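Local coordinates for yeast glycogen phosphorylase (Saccharomyces cerevisiae, PDB 1YGP), which belongs to the carbohydrate phosphorylase family of GT-B-fold enzymes and holds pyridoxal-5'-phosphate in a pocket, at residues Tyr817-Val820 / Ser821-Phe824; Ala854-Gly857 / Phe858-Ser861; Gly660-Met663 / Ala664-Ile668; Pro806-Asp809 / Ser810-His814. All blocks are in the same frame, centred on the assembly; numbering follows the deposited sequence.

Interaction 1 of 4, residues Tyr817-Val820 / Ser821-Phe824; sequences YYLV and SDDF
Leu819 sits at the N-cap of helix 820-840, and Asp822, three residues on, folds its carboxylate back over it. With CG anti to its own carbonyl carbon (chi1 -55°), the Asp822 side chain swings toward the start of the helix, and OD2 comes to 3.4 Å from Leu819 CB and lies about as close to the CA and CG of that residue. The leucine therefore meets one carboxylate oxygen with its CA-CB-CG stem, and the two side chains cross at a slant. An acid in the first turn of a helix would tend to be favoured by the helix dipole. Turn formation itself rests on the backbone: Leu819 O accepts from Asp823 N at 3.2 Å, with an N-H...O angle of 159° and the donor tilted from the carbonyl plane. The Asp823 carboxylate has its partners outside the turn: OD2 in a salt bridge with Arg614, OD1 accepting from Asn761 N. Asp816, the residue before Tyr817, grips the same helix start by bonding Val820 N through OD1 and Ser821 OG through OD2. Phe824 has CG anti to its backbone N (chi1 -159°), which carries the ring away from the turn toward Leu617, Phe620 and Tyr624 on helix 615-634. Of its side chain, CB is the part that stays near the turn, 3.5 Å from Val820 O.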
loop_
_atom_site.group_PDB
_atom_site.type_symbol
_atom_site.label_atom_id
_atom_site.label_comp_id
_atom_site.label_asym_id
_atom_site.label_seq_id
_atom_site.Cartn_x
_atom_site.Cartn_y
_atom_site.Cartn_z
ATOM N N TYR A 817 33.346 -21.759 26.507
ATOM C CA TYR A 817 33.070 -20.436 27.026
ATOM C C TYR A 817 31.689 -20.250 27.655
ATOM O O TYR A 817 31.537 -19.333 28.439
ATOM C CB TYR A 817 33.266 -19.459 25.895
ATOM C CG TYR A 817 33.265 -17.992 26.306
ATOM C CD1 TYR A 817 34.372 -17.438 26.963
ATOM C CD2 TYR A 817 32.166 -17.188 26.001
ATOM C CE1 TYR A 817 34.391 -16.083 27.308
ATOM C CE2 TYR A 817 32.177 -15.836 26.346
ATOM C CZ TYR A 817 33.289 -15.287 26.991
ATOM O OH TYR A 817 33.309 -13.932 27.269
ATOM N N TYR A 818 30.622 -21.012 27.407
ATOM C CA TYR A 818 29.338 -20.741 28.046
ATOM C C TYR A 818 29.018 -21.719 29.154
ATOM O O TYR A 818 27.853 -21.901 29.535
ATOM C CB TYR A 818 28.229 -20.788 27.018
ATOM C CG TYR A 818 28.453 -19.736 25.961
ATOM C CD1 TYR A 818 28.218 -18.405 26.267
ATOM C CD2 TYR A 818 28.948 -20.110 24.711
ATOM C CE1 TYR A 818 28.491 -17.442 25.305
ATOM C CE2 TYR A 818 29.222 -19.142 23.748
ATOM C CZ TYR A 818 28.984 -17.819 24.059
ATOM O OH TYR A 818 29.202 -16.852 23.107
ATOM N N LEU A 819 30.053 -22.420 29.636
ATOM C CA LEU A 819 29.944 -23.335 30.758
ATOM C C LEU A 819 28.882 -24.430 30.655
ATOM O O LEU A 819 28.238 -24.798 31.645
ATOM C CB LEU A 819 29.722 -22.514 32.049
ATOM C CG LEU A 819 30.835 -21.705 32.731
ATOM C CD1 LEU A 819 31.490 -20.743 31.765
ATOM C CD2 LEU A 819 30.223 -20.874 33.868
ATOM N N VAL A 820 28.734 -25.050 29.485
ATOM C CA VAL A 820 27.791 -26.159 29.365
ATOM C C VAL A 820 28.248 -27.348 30.224
ATOM O O VAL A 820 27.462 -27.903 30.995
ATOM C CB VAL A 820 27.648 -26.599 27.877
ATOM C CG1 VAL A 820 26.827 -27.884 27.723
ATOM C CG2 VAL A 820 26.898 -25.499 27.133
ATOM N N SER A 821 29.535 -27.707 30.148
ATOM C CA SER A 821 30.088 -28.823 30.894
ATOM C C SER A 821 29.881 -28.680 32.395
ATOM O O SER A 821 29.478 -29.623 33.094
ATOM C CB SER A 821 31.586 -28.945 30.645
ATOM O OG SER A 821 32.097 -28.195 29.535
ATOM N N ASP A 822 30.069 -27.428 32.833
ATOM C CA ASP A 822 30.047 -27.122 34.256
ATOM C C ASP A 822 28.666 -27.291 34.855
ATOM O O ASP A 822 28.477 -27.915 35.910
ATOM C CB ASP A 822 30.537 -25.697 34.474
ATOM C CG ASP A 822 31.914 -25.501 33.841
ATOM O OD1 ASP A 822 32.922 -25.882 34.441
ATOM O OD2 ASP A 822 31.971 -24.986 32.729
ATOM N N ASP A 823 27.680 -26.802 34.104
ATOM C CA ASP A 823 26.326 -26.862 34.596
ATOM C C ASP A 823 25.591 -28.132 34.220
ATOM O O ASP A 823 24.526 -28.376 34.800
ATOM C CB ASP A 823 25.582 -25.610 34.094
ATOM C CG ASP A 823 26.150 -24.291 34.607
ATOM O OD1 ASP A 823 26.932 -24.259 35.559
ATOM O OD2 ASP A 823 25.799 -23.261 34.063
ATOM N N PHE A 824 26.136 -29.011 33.368
ATOM C CA PHE A 824 25.366 -30.154 32.880
ATOM C C PHE A 824 24.796 -31.054 33.964
ATOM O O PHE A 824 23.587 -31.311 34.004
ATOM C CB PHE A 824 26.200 -31.026 31.932
ATOM C CG PHE A 824 25.295 -31.887 31.049
ATOM C CD1 PHE A 824 24.356 -31.274 30.206
ATOM C CD2 PHE A 824 25.369 -33.285 31.101
ATOM C CE1 PHE A 824 23.490 -32.058 29.429
ATOM C CE2 PHE A 824 24.495 -34.050 30.315
ATOM C CZ PHE A 824 23.552 -33.446 29.479
#

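Interaction 2 of 4, residues Ala854-Gly857 / Phe858-Ser861; sequences ANVG and FFSS
Val856 and Phe859 form the close side of the turn that carries the chain from helix 842-856 toward helix 861-873. Phe859 N gives its proton to Val856 O at 2.9 Å in a fairly straight bond of 162°. Chi1 of Phe859 is -55°, which lays CG beside its backbone N, and the ring leans back over the same turn. There Val856 CG2 meets the ring edge, in the ring plane, 4.0 Å from Phe859 CD2, while Val856 O lies obliquely to the ring at 3.3 Å from CD2. The Phe859 side chain also touches Met727, Ile747 and Glu750, and is about 12 Å from the bound pyridoxal-5'-phosphate. A second i-to-i+3 bond follows at once, Ser860 N to Gly857 O at 3.2 Å, but it is more bent (148°), and the donor stands well above the carbonyl plane. Two such bonds in succession make a short turn of 3-10 type, with Ser860 after it as the N-cap of helix 861-873. The other side is looser. Gly857 is partly exposed, and Phe858 carries its ring away from the turn into a cation-pi contact with Arg863, whose NE also bonds Phe858 O. Amide-carbonyl bonds thus set the shape of the turn, the straighter one at Val856 probably the firmer, and the Val856-Phe859 touch adds a little apolar cover.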
loop_
_atom_site.group_PDB
_atom_site.type_symbol
_atom_site.label_atom_id
_atom_site.label_comp_id
_atom_site.label_asym_id
_atom_site.label_seq_id
_atom_site.Cartn_x
_atom_site.Cartn_y
_atom_site.Cartn_z
ATOM N N ALA A 854 0.130 -15.327 43.044
ATOM C CA ALA A 854 -0.147 -14.513 44.190
ATOM C C ALA A 854 0.893 -13.435 44.396
ATOM O O ALA A 854 0.559 -12.326 44.804
ATOM C CB ALA A 854 -0.217 -15.424 45.410
ATOM N N ASN A 855 2.149 -13.721 44.064
ATOM C CA ASN A 855 3.220 -12.761 44.271
ATOM C C ASN A 855 3.859 -12.185 43.004
ATOM O O ASN A 855 4.859 -11.447 43.059
ATOM C CB ASN A 855 4.272 -13.424 45.123
ATOM C CG ASN A 855 3.735 -13.822 46.487
ATOM O OD1 ASN A 855 3.313 -13.028 47.329
ATOM N ND2 ASN A 855 3.679 -15.123 46.720
ATOM N N VAL A 856 3.286 -12.427 41.814
ATOM C CA VAL A 856 3.840 -11.882 40.582
ATOM C C VAL A 856 3.592 -10.375 40.429
ATOM O O VAL A 856 4.340 -9.670 39.746
ATOM C CB VAL A 856 3.245 -12.635 39.380
ATOM C CG1 VAL A 856 1.804 -12.204 39.080
ATOM C CG2 VAL A 856 4.180 -12.387 38.204
ATOM N N GLY A 857 2.574 -9.829 41.085
ATOM C CA GLY A 857 2.157 -8.445 40.942
ATOM C C GLY A 857 3.197 -7.336 40.903
ATOM O O GLY A 857 2.921 -6.304 40.297
ATOM N N PHE A 858 4.376 -7.435 41.506
ATOM C CA PHE A 858 5.349 -6.353 41.414
ATOM C C PHE A 858 5.818 -6.190 39.973
ATOM O O PHE A 858 6.215 -5.100 39.559
ATOM C CB PHE A 858 6.522 -6.673 42.302
ATOM C CG PHE A 858 7.763 -5.805 42.145
ATOM C CD1 PHE A 858 7.873 -4.596 42.831
ATOM C CD2 PHE A 858 8.829 -6.261 41.358
ATOM C CE1 PHE A 858 9.050 -3.852 42.735
ATOM C CE2 PHE A 858 10.001 -5.508 41.267
ATOM C CZ PHE A 858 10.112 -4.305 41.958
ATOM N N PHE A 859 5.774 -7.257 39.180
ATOM C CA PHE A 859 6.241 -7.150 37.822
ATOM C C PHE A 859 5.158 -6.589 36.909
ATOM O O PHE A 859 5.230 -6.794 35.696
ATOM C CB PHE A 859 6.706 -8.524 37.342
ATOM C CG PHE A 859 7.755 -9.115 38.258
ATOM C CD1 PHE A 859 8.986 -8.470 38.417
ATOM C CD2 PHE A 859 7.461 -10.279 38.970
ATOM C CE1 PHE A 859 9.928 -8.996 39.307
ATOM C CE2 PHE A 859 8.412 -10.796 39.853
ATOM C CZ PHE A 859 9.642 -10.156 40.025
ATOM N N SER A 860 4.145 -5.874 37.401
ATOM C CA SER A 860 3.185 -5.267 36.508
ATOM C C SER A 860 3.810 -4.011 35.903
ATOM O O SER A 860 4.255 -3.108 36.627
ATOM C CB SER A 860 1.947 -4.925 37.304
ATOM O OG SER A 860 0.934 -4.260 36.557
ATOM N N SER A 861 3.807 -3.853 34.577
ATOM C CA SER A 861 4.356 -2.665 33.931
ATOM C C SER A 861 3.694 -1.371 34.407
ATOM O O SER A 861 4.260 -0.297 34.169
ATOM C CB SER A 861 4.210 -2.778 32.419
ATOM O OG SER A 861 2.900 -3.183 32.017
#

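Interaction 3 of 4, residues Gly660-Met663 / Ala664-Ile668; sequences GYYM and AKLII
Tyr662 O and Leu666 N make the shortest polar bond here, 2.8 Å long, with the donor in the plane of the carbonyl group. The same two residues also meet by their side chains. The Tyr662 ring folds along the helix until Leu666 CG stands over one face as a CH-pi contact, 4.3 Å from the ring centroid, and Tyr662 CE2 comes to 3.8 Å from Leu666 CD1. That methyl has a neighbour in Met663 SD at 4.0 Å. In the methionine chain chi2 (66°) brings SD beside Leu666 CD1, and the further bend at chi3 (62°) sets CE; both Met663 and Leu666 go on to touch Pro806 of helix 805-813. All this takes place at the start of helix 662-678, the connecting helix of a beta-alpha-beta unit between parallel strands 649-654 and 688-693. Tyr661 is its N-cap, and Tyr661 O receives Lys665 N at 3.0 Å in a nearly straight bond (173°), the donor lying close to the line of the carbonyl bond. The ring of Tyr661 is turned so that Ala664 CB rests over one face, 3.6 Å from the centroid and nearest to CD2 and CG. An edge-to-face contact with His610 and a hydrogen bond from OH to Glu611 hold this ring further. Lys665 runs out in an extended chain, and NZ bonds Pro659 O and forms a salt bridge with Glu207. Further along the helix, Ile667 N reaches Met663 O at 3.0 Å.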
loop_
_atom_site.group_PDB
_atom_site.type_symbol
_atom_site.label_atom_id
_atom_site.label_comp_id
_atom_site.label_asym_id
_atom_site.label_seq_id
_atom_site.Cartn_x
_atom_site.Cartn_y
_atom_site.Cartn_z
ATOM N N GLY A 660 22.928 -14.607 10.009
ATOM C CA GLY A 660 24.281 -15.100 9.743
ATOM C C GLY A 660 24.913 -15.807 10.920
ATOM O O GLY A 660 26.109 -16.087 10.927
ATOM N N TYR A 661 24.154 -16.158 11.944
ATOM C CA TYR A 661 24.779 -16.732 13.094
ATOM C C TYR A 661 24.766 -18.225 12.813
ATOM O O TYR A 661 23.818 -18.932 13.166
ATOM C CB TYR A 661 23.953 -16.296 14.307
ATOM C CG TYR A 661 24.523 -16.656 15.674
ATOM C CD1 TYR A 661 25.696 -17.398 15.824
ATOM C CD2 TYR A 661 23.826 -16.255 16.804
ATOM C CE1 TYR A 661 26.166 -17.740 17.081
ATOM C CE2 TYR A 661 24.291 -16.597 18.065
ATOM C CZ TYR A 661 25.460 -17.337 18.189
ATOM O OH TYR A 661 25.925 -17.670 19.444
ATOM N N TYR A 662 25.853 -18.723 12.217
ATOM C CA TYR A 662 25.951 -20.128 11.867
ATOM C C TYR A 662 25.656 -21.101 13.001
ATOM O O TYR A 662 24.861 -22.033 12.830
ATOM C CB TYR A 662 27.343 -20.459 11.317
ATOM C CG TYR A 662 27.479 -21.930 10.892
ATOM C CD1 TYR A 662 26.657 -22.448 9.881
ATOM C CD2 TYR A 662 28.405 -22.764 11.541
ATOM C CE1 TYR A 662 26.760 -23.798 9.524
ATOM C CE2 TYR A 662 28.509 -24.114 11.186
ATOM C CZ TYR A 662 27.684 -24.628 10.175
ATOM O OH TYR A 662 27.770 -25.965 9.812
ATOM N N MET A 663 26.291 -20.905 14.157
ATOM C CA MET A 663 26.086 -21.811 15.276
ATOM C C MET A 663 24.635 -21.770 15.747
ATOM O O MET A 663 24.068 -22.823 16.056
ATOM C CB MET A 663 27.018 -21.434 16.418
ATOM C CG MET A 663 27.348 -22.615 17.329
ATOM S SD MET A 663 28.316 -23.939 16.556
ATOM C CE MET A 663 29.789 -23.043 16.170
ATOM N N ALA A 664 23.967 -20.609 15.738
ATOM C CA ALA A 664 22.585 -20.570 16.194
ATOM C C ALA A 664 21.709 -21.320 15.196
ATOM O O ALA A 664 20.871 -22.152 15.562
ATOM C CB ALA A 664 22.133 -19.147 16.301
ATOM N N LYS A 665 21.966 -21.125 13.905
ATOM C CA LYS A 665 21.267 -21.894 12.900
ATOM C C LYS A 665 21.568 -23.389 13.028
ATOM O O LYS A 665 20.662 -24.196 12.780
ATOM C CB LYS A 665 21.650 -21.363 11.529
ATOM C CG LYS A 665 20.699 -20.251 11.133
ATOM C CD LYS A 665 21.220 -19.479 9.941
ATOM C CE LYS A 665 20.096 -18.633 9.381
ATOM N NZ LYS A 665 20.363 -18.242 7.999
ATOM N N LEU A 666 22.757 -23.823 13.464
ATOM C CA LEU A 666 23.013 -25.249 13.670
ATOM C C LEU A 666 22.144 -25.752 14.788
ATOM O O LEU A 666 21.588 -26.848 14.665
ATOM C CB LEU A 666 24.431 -25.606 14.108
ATOM C CG LEU A 666 25.477 -25.966 13.079
ATOM C CD1 LEU A 666 26.794 -26.296 13.765
ATOM C CD2 LEU A 666 24.989 -27.167 12.278
ATOM N N ILE A 667 21.971 -24.945 15.847
ATOM C CA ILE A 667 21.230 -25.415 16.991
ATOM C C ILE A 667 19.780 -25.648 16.592
ATOM O O ILE A 667 19.179 -26.647 17.023
ATOM C CB ILE A 667 21.368 -24.400 18.134
ATOM C CG1 ILE A 667 22.823 -24.421 18.611
ATOM C CG2 ILE A 667 20.422 -24.752 19.289
ATOM C CD1 ILE A 667 23.207 -23.456 19.758
ATOM N N ILE A 668 19.224 -24.824 15.696
ATOM C CA ILE A 668 17.861 -25.059 15.240
ATOM C C ILE A 668 17.821 -26.375 14.483
ATOM O O ILE A 668 16.895 -27.145 14.746
ATOM C CB ILE A 668 17.391 -23.879 14.360
ATOM C CG1 ILE A 668 17.281 -22.608 15.219
ATOM C CG2 ILE A 668 16.047 -24.200 13.746
ATOM C CD1 ILE A 668 16.846 -21.306 14.528
#

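Interaction 4 of 4, residues Pro806-Asp809 / Ser810-His814; sequences PLVD and SIKYH
Within the short helix 805-813, Ser810 turns its hydroxyl back onto Leu807 O, a carbonyl it also engages through its own backbone. OG gives its proton in the carbonyl plane, on a lone pair, at 2.7 Å. The backbone N of Ser810 comes to the same oxygen at 2.9 Å from well above that plane, and Ile811 N adds a weak, long bond. The hydroxyl can reach because chi1 of Ser810 (61°) places OG between the backbone N and the carbonyl carbon. On the next carbonyl, Val808 O, Lys812 N makes an ordinary alpha-helical bond of 2.9 Å, and the side chains of Val808 and Lys812 lie side by side, CG1 against CD. The helix has a buried side, where Leu807 and Ile811 pack on Phe620 of helix 615-634, and a more exposed one with Asp809 and Tyr813; His814 follows in the loop. Asp809 O takes ND1 of His814 at 2.8 Å from above its carbonyl plane, and the oxygen lies a little out of the imidazole plane; Tyr813 N adds a weak bond to it. The Asp809 carboxylate sits at the CD2-CE2 edge of the Tyr813 ring, the two planes 76° apart, and its OD1 forms a salt bridge with Lys805. A bend at chi4 (-62°) brings Lys812 NZ to 3.0 Å from Tyr813 OH, to which it donates.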
loop_
_atom_site.group_PDB
_atom_site.type_symbol
_atom_site.label_atom_id
_atom_site.label_comp_id
_atom_site.label_asym_id
_atom_site.label_seq_id
_atom_site.Cartn_x
_atom_site.Cartn_y
_atom_site.Cartn_z
ATOM N N PRO A 806 30.995 -28.430 14.676
ATOM C CA PRO A 806 31.383 -27.150 15.280
ATOM C C PRO A 806 30.865 -26.903 16.696
ATOM O O PRO A 806 31.564 -26.339 17.546
ATOM C CB PRO A 806 30.892 -26.140 14.295
ATOM C CG PRO A 806 31.116 -26.860 12.997
ATOM C CD PRO A 806 30.544 -28.222 13.310
ATOM N N LEU A 807 29.651 -27.392 16.967
ATOM C CA LEU A 807 29.031 -27.297 18.277
ATOM C C LEU A 807 29.825 -28.153 19.268
ATOM O O LEU A 807 30.375 -27.634 20.240
ATOM C CB LEU A 807 27.587 -27.774 18.150
ATOM C CG LEU A 807 26.655 -27.608 19.330
ATOM C CD1 LEU A 807 26.649 -26.150 19.775
ATOM C CD2 LEU A 807 25.260 -28.051 18.926
ATOM N N VAL A 808 29.978 -29.451 18.996
ATOM C CA VAL A 808 30.732 -30.383 19.836
ATOM C C VAL A 808 32.144 -29.862 20.037
ATOM O O VAL A 808 32.607 -29.762 21.173
ATOM C CB VAL A 808 30.776 -31.764 19.173
ATOM C CG1 VAL A 808 31.574 -32.748 19.986
ATOM C CG2 VAL A 808 29.378 -32.297 19.094
ATOM N N ASP A 809 32.841 -29.448 18.991
ATOM C CA ASP A 809 34.173 -28.917 19.171
ATOM C C ASP A 809 34.233 -27.579 19.862
ATOM O O ASP A 809 35.337 -27.208 20.274
ATOM C CB ASP A 809 34.888 -28.779 17.848
ATOM C CG ASP A 809 35.091 -30.086 17.097
ATOM O OD1 ASP A 809 34.954 -31.174 17.675
ATOM O OD2 ASP A 809 35.383 -29.993 15.904
ATOM N N SER A 810 33.177 -26.784 20.029
ATOM C CA SER A 810 33.351 -25.549 20.777
ATOM C C SER A 810 33.483 -25.929 22.252
ATOM O O SER A 810 34.426 -25.472 22.915
ATOM C CB SER A 810 32.167 -24.596 20.542
ATOM O OG SER A 810 30.869 -25.039 20.922
ATOM N N ILE A 811 32.651 -26.869 22.735
ATOM C CA ILE A 811 32.688 -27.325 24.125
ATOM C C ILE A 811 33.965 -28.101 24.404
ATOM O O ILE A 811 34.776 -27.726 25.251
ATOM C CB ILE A 811 31.485 -28.244 24.464
ATOM C CG1 ILE A 811 30.205 -27.487 24.292
ATOM C CG2 ILE A 811 31.569 -28.721 25.897
ATOM C CD1 ILE A 811 28.970 -28.297 24.624
ATOM N N LYS A 812 34.129 -29.149 23.602
ATOM C CA LYS A 812 35.198 -30.121 23.715
ATOM C C LYS A 812 36.594 -29.638 23.349
ATOM O O LYS A 812 37.562 -30.333 23.660
ATOM C CB LYS A 812 34.812 -31.296 22.845
ATOM C CG LYS A 812 35.430 -32.582 23.255
ATOM C CD LYS A 812 34.876 -33.629 22.333
ATOM C CE LYS A 812 35.550 -34.962 22.625
ATOM N NZ LYS A 812 36.982 -34.886 22.373
ATOM N N TYR A 813 36.761 -28.502 22.657
ATOM C CA TYR A 813 38.086 -28.059 22.243
ATOM C C TYR A 813 38.207 -26.557 22.220
ATOM O O TYR A 813 39.244 -26.060 21.788
ATOM C CB TYR A 813 38.468 -28.529 20.824
ATOM C CG TYR A 813 38.455 -30.023 20.560
ATOM C CD1 TYR A 813 39.498 -30.840 20.974
ATOM C CD2 TYR A 813 37.366 -30.570 19.895
ATOM C CE1 TYR A 813 39.445 -32.206 20.719
ATOM C CE2 TYR A 813 37.301 -31.929 19.635
ATOM C CZ TYR A 813 38.344 -32.734 20.051
ATOM O OH TYR A 813 38.266 -34.083 19.784
ATOM N N HIS A 814 37.234 -25.710 22.536
ATOM C CA HIS A 814 37.520 -24.275 22.520
ATOM C C HIS A 814 37.054 -23.651 23.823
ATOM O O HIS A 814 36.202 -22.770 23.931
ATOM C CB HIS A 814 36.843 -23.625 21.302
ATOM C CG HIS A 814 37.462 -24.200 20.054
ATOM N ND1 HIS A 814 37.019 -25.218 19.325
ATOM C CD2 HIS A 814 38.672 -23.815 19.544
ATOM C CE1 HIS A 814 37.903 -25.485 18.400
ATOM N NE2 HIS A 814 38.891 -24.634 18.545
#

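Overall arrangement
Interactions 3, 4 and 1 form a touching series on one side of the chain's centre. Met663 SD of interaction 3 is 3.7 Å from Leu807 N of interaction 4, and Ile811 CD1 of interaction 4 is 3.8 Å from Val820 CG1 of interaction 1. Phe620 of helix 615-634 packs against both interactions 4 and 1. Interactions 1 and 3 do not touch, but each has partners among residues 609-614, a few positions after Lys607 of the pyridoxal-5'-phosphate pocket. Interaction 2 stands apart, its centre 32 Å from that of interaction 1, yet the side chain of Phe859 is about 12 Å from pyridoxal-5'-phosphate, and that of Tyr661 in interaction 3 about 14 Å.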